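Phosphodiesterase (Pseudomonas aeruginosa, PDB 4G75) is a colicin M-like bacteriocin that probably kills competing bacteria by hydrolysing the lipid-linked precursor of peptidoglycan. Local coordinates at residues Phe161-Leu166 and Ile236-Asp241; Gly208-Glu213 and Tyr275-Pro280. All blocks are in the same frame, centred on the assembly; numbering follows the deposited sequence. Where two conformers were deposited one is given.

Overall arrangement
Both contacts lie about the strands 229-243 and 275-278, neighbours in one mixed sheet, and their centres are about 8 Å apart. Interaction 2 is the deeper: all of its touching residues are buried, and Val211 meets Ile277 beside the magnesium site. Interaction 1 is only partly buried, pairing Ile163 with a strand whose other side carries Arg237 and Tyr239, both partly exposed. In each, the joining chemistry is apolar; the two are tied to each other by backbone bonds and the shared magnesium. Asp241 of interaction 1 supplies a carboxylate oxygen to the ion, whereas interaction 2 supplies two carbonyls. The probable backbone hydrogen bonds run from Phe161 N to Gly278 O and from Ile277 N to Asp241 O.

Interaction 1: residues Phe161-Leu166 and Ile236-Asp241; sequences FPIERL and IRAYDD. With MG (magnesium ion), chain B; EDO (1,2-ethanediol), chain C.
Arg237, whose backbone carbonyl carbon packs against the end of Ile163, turns the edge of its guanidinium to O2 of a 1,2-ethanediol, probably from the crystallisation liquor, close to the group's plane. In the conformer described, one of two, NE donates to that O2 at 2.9 Å with an N-H...O angle of 154° and NH1 pairs with Glu235, so both bonds are tentative. The same ethanediol lays C1 over one face of the Tyr239 ring, 3.5 Å above the plane and displaced toward the rim. On the other segment, Leu166 CD2 sits over the centre of one Phe161 face, and Arg165 CB lies at that ring's edge.

The link itself is made by one methyl. With CG1 anti to the backbone N (chi1 -163°) and the chain extended beyond it, Ile163 sends CD1 to the strand, 3.6 Å from Ile236 O and 4.1 Å from Ala238 CB. Ile236 CG2 borders the same methyl at 4.3 Å. The turn after strand 159-160 is thereby packed onto strand 229-243 in the mixed sheet of the colicin M-like region. Ile283 adds to this apolar patch, touching both Ile163 and Ile236.

Farther along the strand, Asp241 belongs to the magnesium site. Its CG stands anti to the backbone N (chi1 -155°), and OD2 reaches the ion at 2.5 Å, alongside two waters and the carbonyl oxygens of Val211 and Glu213.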
loop_
_atom_site.group_PDB
_atom_site.type_symbol
_atom_site.label_atom_id
_atom_site.label_comp_id
_atom_site.label_asym_id
_atom_site.label_seq_id
_atom_site.Cartn_x
_atom_site.Cartn_y
_atom_site.Cartn_z
ATOM N N PHE A 161 7.277 -6.022 -1.897
ATOM C CA PHE A 161 6.222 -5.659 -2.837
ATOM C C PHE A 161 6.599 -6.319 -4.159
ATOM O O PHE A 161 7.372 -5.756 -4.943
ATOM C CB PHE A 161 6.155 -4.133 -2.996
ATOM C CG PHE A 161 4.822 -3.614 -3.495
ATOM C CD1 PHE A 161 4.059 -4.344 -4.399
ATOM C CD2 PHE A 161 4.353 -2.374 -3.081
ATOM C CE1 PHE A 161 2.845 -3.866 -4.859
ATOM C CE2 PHE A 161 3.142 -1.884 -3.538
ATOM C CZ PHE A 161 2.381 -2.633 -4.427
ATOM N N PRO A 162 6.088 -7.538 -4.401
ATOM C CA PRO A 162 6.481 -8.237 -5.636
ATOM C C PRO A 162 6.280 -7.346 -6.867
ATOM O O PRO A 162 5.260 -6.662 -6.991
ATOM C CB PRO A 162 5.555 -9.451 -5.661
ATOM C CG PRO A 162 5.218 -9.695 -4.185
ATOM C CD PRO A 162 5.139 -8.317 -3.583
ATOM N N ILE A 163 7.253 -7.351 -7.773
ATOM C CA ILE A 163 7.250 -6.393 -8.872
ATOM C C ILE A 163 5.991 -6.476 -9.739
ATOM O O ILE A 163 5.486 -5.458 -10.194
ATOM C CB ILE A 163 8.529 -6.507 -9.745
ATOM C CG1 ILE A 163 8.703 -5.258 -10.616
ATOM C CG2 ILE A 163 8.522 -7.795 -10.559
ATOM C CD1 ILE A 163 10.046 -5.219 -11.381
ATOM N N GLU A 164 5.491 -7.687 -9.962
ATOM C CA GLU A 164 4.305 -7.870 -10.790
ATOM C C GLU A 164 3.038 -7.334 -10.119
ATOM O O GLU A 164 2.024 -7.106 -10.786
ATOM C CB GLU A 164 4.130 -9.347 -11.191
ATOM C CG GLU A 164 3.767 -10.298 -10.053
ATOM C CD GLU A 164 4.977 -10.819 -9.279
ATOM O OE1 GLU A 164 6.111 -10.322 -9.490
ATOM O OE2 GLU A 164 4.790 -11.737 -8.451
ATOM N N ARG A 165 3.090 -7.127 -8.806
ATOM C CA ARG A 165 1.917 -6.609 -8.095
ATOM C C ARG A 165 1.888 -5.087 -8.054
ATOM O O ARG A 165 0.911 -4.501 -7.609
ATOM C CB ARG A 165 1.813 -7.189 -6.679
ATOM C CG ARG A 165 1.506 -8.681 -6.681
ATOM C CD ARG A 165 1.353 -9.283 -5.286
ATOM N NE ARG A 165 0.854 -10.647 -5.403
ATOM C CZ ARG A 165 -0.421 -11.002 -5.282
ATOM N NH1 ARG A 165 -1.356 -10.106 -4.996
ATOM N NH2 ARG A 165 -0.758 -12.270 -5.422
ATOM N N LEU A 166 2.962 -4.451 -8.511
ATOM C CA LEU A 166 2.968 -2.996 -8.651
ATOM C C LEU A 166 1.931 -2.542 -9.669
ATOM O O LEU A 166 1.446 -1.413 -9.613
ATOM C CB LEU A 166 4.350 -2.487 -9.086
ATOM C CG LEU A 166 5.539 -2.693 -8.151
ATOM C CD1 LEU A 166 6.815 -2.286 -8.871
ATOM C CD2 LEU A 166 5.385 -1.906 -6.840
ATOM N N ILE A 236 12.985 -6.555 -16.630
ATOM C CA ILE A 236 12.989 -5.393 -15.768
ATOM C C ILE A 236 12.975 -5.883 -14.325
ATOM O O ILE A 236 12.143 -6.717 -13.953
ATOM C CB ILE A 236 11.726 -4.532 -16.017
ATOM C CG1 ILE A 236 11.772 -3.922 -17.425
ATOM C CG2 ILE A 236 11.590 -3.445 -14.964
ATOM C CD1 ILE A 236 10.545 -3.127 -17.784
ATOM N N ARG A 237 13.924 -5.402 -13.531
ATOM C CA ARG A 237 13.920 -5.636 -12.095
ATOM C C ARG A 237 13.837 -4.298 -11.371
ATOM O O ARG A 237 13.807 -3.247 -12.002
ATOM C CB ARG A 237 15.163 -6.420 -11.668
ATOM C CG ARG A 237 15.339 -7.724 -12.434
ATOM C CD ARG A 237 16.162 -8.738 -11.655
ATOM N NE ARG A 237 17.561 -8.344 -11.537
ATOM C CZ ARG A 237 18.488 -8.625 -12.446
ATOM N NH1 ARG A 237 18.157 -9.292 -13.544
ATOM N NH2 ARG A 237 19.742 -8.231 -12.262
ATOM N N ALA A 238 13.792 -4.340 -10.044
ATOM C CA ALA A 238 13.674 -3.108 -9.280
ATOM C C ALA A 238 14.511 -3.173 -8.022
ATOM O O ALA A 238 14.559 -4.208 -7.352
ATOM C CB ALA A 238 12.217 -2.838 -8.921
ATOM N N TYR A 239 15.143 -2.052 -7.693
ATOM C CA TYR A 239 15.911 -1.952 -6.460
ATOM C C TYR A 239 15.018 -1.735 -5.240
ATOM O O TYR A 239 13.905 -1.207 -5.350
ATOM C CB TYR A 239 16.931 -0.813 -6.555
ATOM C CG TYR A 239 17.989 -1.014 -7.621
ATOM C CD1 TYR A 239 19.182 -1.664 -7.331
ATOM C CD2 TYR A 239 17.791 -0.555 -8.915
ATOM C CE1 TYR A 239 20.153 -1.848 -8.300
ATOM C CE2 TYR A 239 18.759 -0.738 -9.900
ATOM C CZ TYR A 239 19.937 -1.386 -9.584
ATOM O OH TYR A 239 20.912 -1.567 -10.550
ATOM N N ASP A 240 15.514 -2.139 -4.074
ATOM C CA ASP A 240 14.803 -1.876 -2.831
ATOM C C ASP A 240 14.525 -0.390 -2.712
ATOM O O ASP A 240 15.328 0.444 -3.142
ATOM C CB ASP A 240 15.625 -2.302 -1.618
ATOM C CG ASP A 240 15.822 -3.792 -1.529
ATOM O OD1 ASP A 240 15.335 -4.528 -2.407
ATOM O OD2 ASP A 240 16.479 -4.234 -0.565
ATOM N N ASP A 241 13.407 -0.057 -2.083
ATOM C CA ASP A 241 13.006 1.329 -1.953
ATOM C C ASP A 241 12.648 1.636 -0.505
ATOM O O ASP A 241 11.837 0.944 0.100
ATOM C CB ASP A 241 11.809 1.598 -2.862
ATOM C CG ASP A 241 11.702 3.048 -3.253
ATOM O OD1 ASP A 241 12.493 3.488 -4.111
ATOM O OD2 ASP A 241 10.829 3.745 -2.700
HETATM MG MG MG B . 9.974 5.839 -3.693
HETATM C C1 EDO C . 18.259 -4.671 -9.118
HETATM O O1 EDO C . 19.580 -5.206 -9.255
HETATM C C2 EDO C . 17.440 -5.659 -8.297
HETATM O O2 EDO C . 17.502 -6.934 -8.947
HETATM O O HOH W 1 12.119 7.124 -3.193
HETATM O O HOH W 2 9.101 6.639 -1.454
#

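Interaction 2: residues Gly208-Glu213 and Tyr275-Pro280; sequences GNTVGE and YPIGIP. With MG (magnesium ion), chain B; EDO (1,2-ethanediol), chain D; EDO (1,2-ethanediol), chain J.
Val211 and Ile277 cross obliquely, the CG1 methyl of the valine lying against two ends of the isoleucine, CG2 and CD1, at 4.0 Å from each. Here the loop between helix 205-208 and strand 213-224 settles on strand 275-278 of the mixed sheet in this colicin M-like fold, and the same loop contributes to the magnesium site. Both CA-CB bonds point across the interface. In Ile277 a chi1 of -68° sets CG2 anti to the backbone N, and the extended chi2 (175°) carries CD1 onward, so that both methyls meet Val211 CG1 from the same general side.

Thr210 joins more loosely, from beside Val211: its CG2 comes within 4.3 Å of Ile277 CD1. The branches of this threonine are divided by character, the methyl going to the isoleucine and to Phe161 while OG1 is hydrogen-bonded back to Val206 O. Helix 143-153 adds Ala147 to the packing around Thr210, and the Phe161 side chain, through CB, also touches Ile277.

While its side chain is used for packing, the Val211 backbone serves the metal. Gly212 takes up a positive phi of 62° between two ligand-bearing residues, and Asp241 OD2 and two waters complete the site. Magnesium is bound by Val211 O at 2.2 Å and by Glu213 O at 2.4 Å.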
loop_
_atom_site.group_PDB
_atom_site.type_symbol
_atom_site.label_atom_id
_atom_site.label_comp_id
_atom_site.label_asym_id
_atom_site.label_seq_id
_atom_site.Cartn_x
_atom_site.Cartn_y
_atom_site.Cartn_z
ATOM N N GLY A 208 1.879 4.015 -6.529
ATOM C CA GLY A 208 2.227 5.418 -6.379
ATOM C C GLY A 208 2.083 5.918 -4.955
ATOM O O GLY A 208 2.838 6.783 -4.507
ATOM N N ASN A 209 1.109 5.362 -4.242
ATOM C CA ASN A 209 0.787 5.787 -2.889
ATOM C C ASN A 209 1.535 4.946 -1.860
ATOM O O ASN A 209 1.395 5.153 -0.660
ATOM C CB ASN A 209 -0.724 5.660 -2.679
ATOM C CG ASN A 209 -1.235 6.467 -1.502
ATOM O OD1 ASN A 209 -0.729 7.550 -1.178
ATOM N ND2 ASN A 209 -2.261 5.950 -0.868
ATOM N N THR A 210 2.330 3.991 -2.336
ATOM C CA THR A 210 3.093 3.119 -1.448
ATOM C C THR A 210 4.602 3.320 -1.618
ATOM O O THR A 210 5.290 3.752 -0.692
ATOM C CB THR A 210 2.741 1.627 -1.678
ATOM O OG1 THR A 210 1.324 1.444 -1.521
ATOM C CG2 THR A 210 3.476 0.740 -0.680
ATOM N N VAL A 211 5.101 2.989 -2.802
ATOM C CA VAL A 211 6.518 3.148 -3.116
ATOM C C VAL A 211 6.838 4.396 -3.934
ATOM O O VAL A 211 7.972 4.854 -3.923
ATOM C CB VAL A 211 7.088 1.920 -3.852
ATOM C CG1 VAL A 211 7.077 0.710 -2.923
ATOM C CG2 VAL A 211 6.292 1.639 -5.130
ATOM N N GLY A 212 5.859 4.929 -4.656
ATOM C CA GLY A 212 6.074 6.124 -5.462
ATOM C C GLY A 212 7.117 5.930 -6.551
ATOM O O GLY A 212 7.007 5.014 -7.370
ATOM N N GLU A 213 8.125 6.795 -6.578
ATOM C CA GLU A 213 9.200 6.639 -7.554
ATOM C C GLU A 213 10.172 5.559 -7.100
ATOM O O GLU A 213 10.656 5.587 -5.970
ATOM C CB GLU A 213 9.957 7.952 -7.770
ATOM C CG GLU A 213 10.941 7.872 -8.933
ATOM C CD GLU A 213 11.907 9.042 -8.992
ATOM O OE1 GLU A 213 11.696 9.940 -9.834
ATOM O OE2 GLU A 213 12.877 9.062 -8.203
ATOM N N TYR A 275 11.533 1.780 6.819
ATOM C CA TYR A 275 11.933 0.399 6.578
ATOM C C TYR A 275 12.067 0.181 5.079
ATOM O O TYR A 275 11.440 0.888 4.300
ATOM C CB TYR A 275 10.903 -0.565 7.154
ATOM C CG TYR A 275 9.540 -0.436 6.524
ATOM C CD1 TYR A 275 9.147 -1.278 5.486
ATOM C CD2 TYR A 275 8.649 0.534 6.957
ATOM C CE1 TYR A 275 7.892 -1.161 4.904
ATOM C CE2 TYR A 275 7.387 0.657 6.383
ATOM C CZ TYR A 275 7.018 -0.196 5.363
ATOM O OH TYR A 275 5.780 -0.065 4.797
ATOM N N PRO A 276 12.894 -0.799 4.679
ATOM C CA PRO A 276 13.104 -1.111 3.262
ATOM C C PRO A 276 11.935 -1.881 2.669
ATOM O O PRO A 276 11.402 -2.794 3.309
ATOM C CB PRO A 276 14.329 -2.036 3.269
ATOM C CG PRO A 276 14.672 -2.292 4.686
ATOM C CD PRO A 276 13.637 -1.699 5.572
ATOM N N ILE A 277 11.537 -1.512 1.457
ATOM C CA ILE A 277 10.593 -2.326 0.711
ATOM C C ILE A 277 11.356 -2.979 -0.435
ATOM O O ILE A 277 11.800 -2.310 -1.368
ATOM C CB ILE A 277 9.388 -1.508 0.200
ATOM C CG1 ILE A 277 8.530 -1.051 1.388
ATOM C CG2 ILE A 277 8.535 -2.341 -0.762
ATOM C CD1 ILE A 277 7.378 -0.127 1.007
ATOM N N GLY A 278 11.534 -4.287 -0.340
ATOM C CA GLY A 278 12.094 -5.033 -1.446
ATOM C C GLY A 278 11.042 -5.137 -2.531
ATOM O O GLY A 278 9.843 -5.228 -2.247
ATOM N N ILE A 279 11.486 -5.119 -3.780
ATOM C CA ILE A 279 10.578 -5.219 -4.913
ATOM C C ILE A 279 11.094 -6.348 -5.786
ATOM O O ILE A 279 11.664 -6.115 -6.847
ATOM C CB ILE A 279 10.507 -3.897 -5.695
ATOM C CG1 ILE A 279 10.180 -2.740 -4.742
ATOM C CG2 ILE A 279 9.469 -3.982 -6.825
ATOM C CD1 ILE A 279 10.214 -1.363 -5.404
ATOM N N PRO A 280 10.915 -7.589 -5.314
ATOM C CA PRO A 280 11.549 -8.762 -5.926
ATOM C C PRO A 280 10.881 -9.198 -7.217
ATOM O O PRO A 280 9.694 -8.927 -7.438
ATOM C CB PRO A 280 11.380 -9.848 -4.860
ATOM C CG PRO A 280 10.181 -9.436 -4.084
ATOM C CD PRO A 280 10.140 -7.931 -4.108
HETATM MG MG MG B . 9.974 5.839 -3.693
HETATM C C1 EDO D . 3.002 8.730 1.294
HETATM O O1 EDO D . 4.063 8.053 1.977
HETATM C C2 EDO D . 2.044 7.719 0.682
HETATM O O2 EDO D . 1.422 6.942 1.710
HETATM C C1 EDO J . 9.022 -13.376 -7.465
HETATM O O1 EDO J . 9.058 -13.426 -8.894
HETATM C C2 EDO J . 8.979 -11.919 -7.026
HETATM O O2 EDO J . 7.949 -11.236 -7.748
HETATM O O HOH W 1 12.119 7.124 -3.193
HETATM O O HOH W 2 9.101 6.639 -1.454
#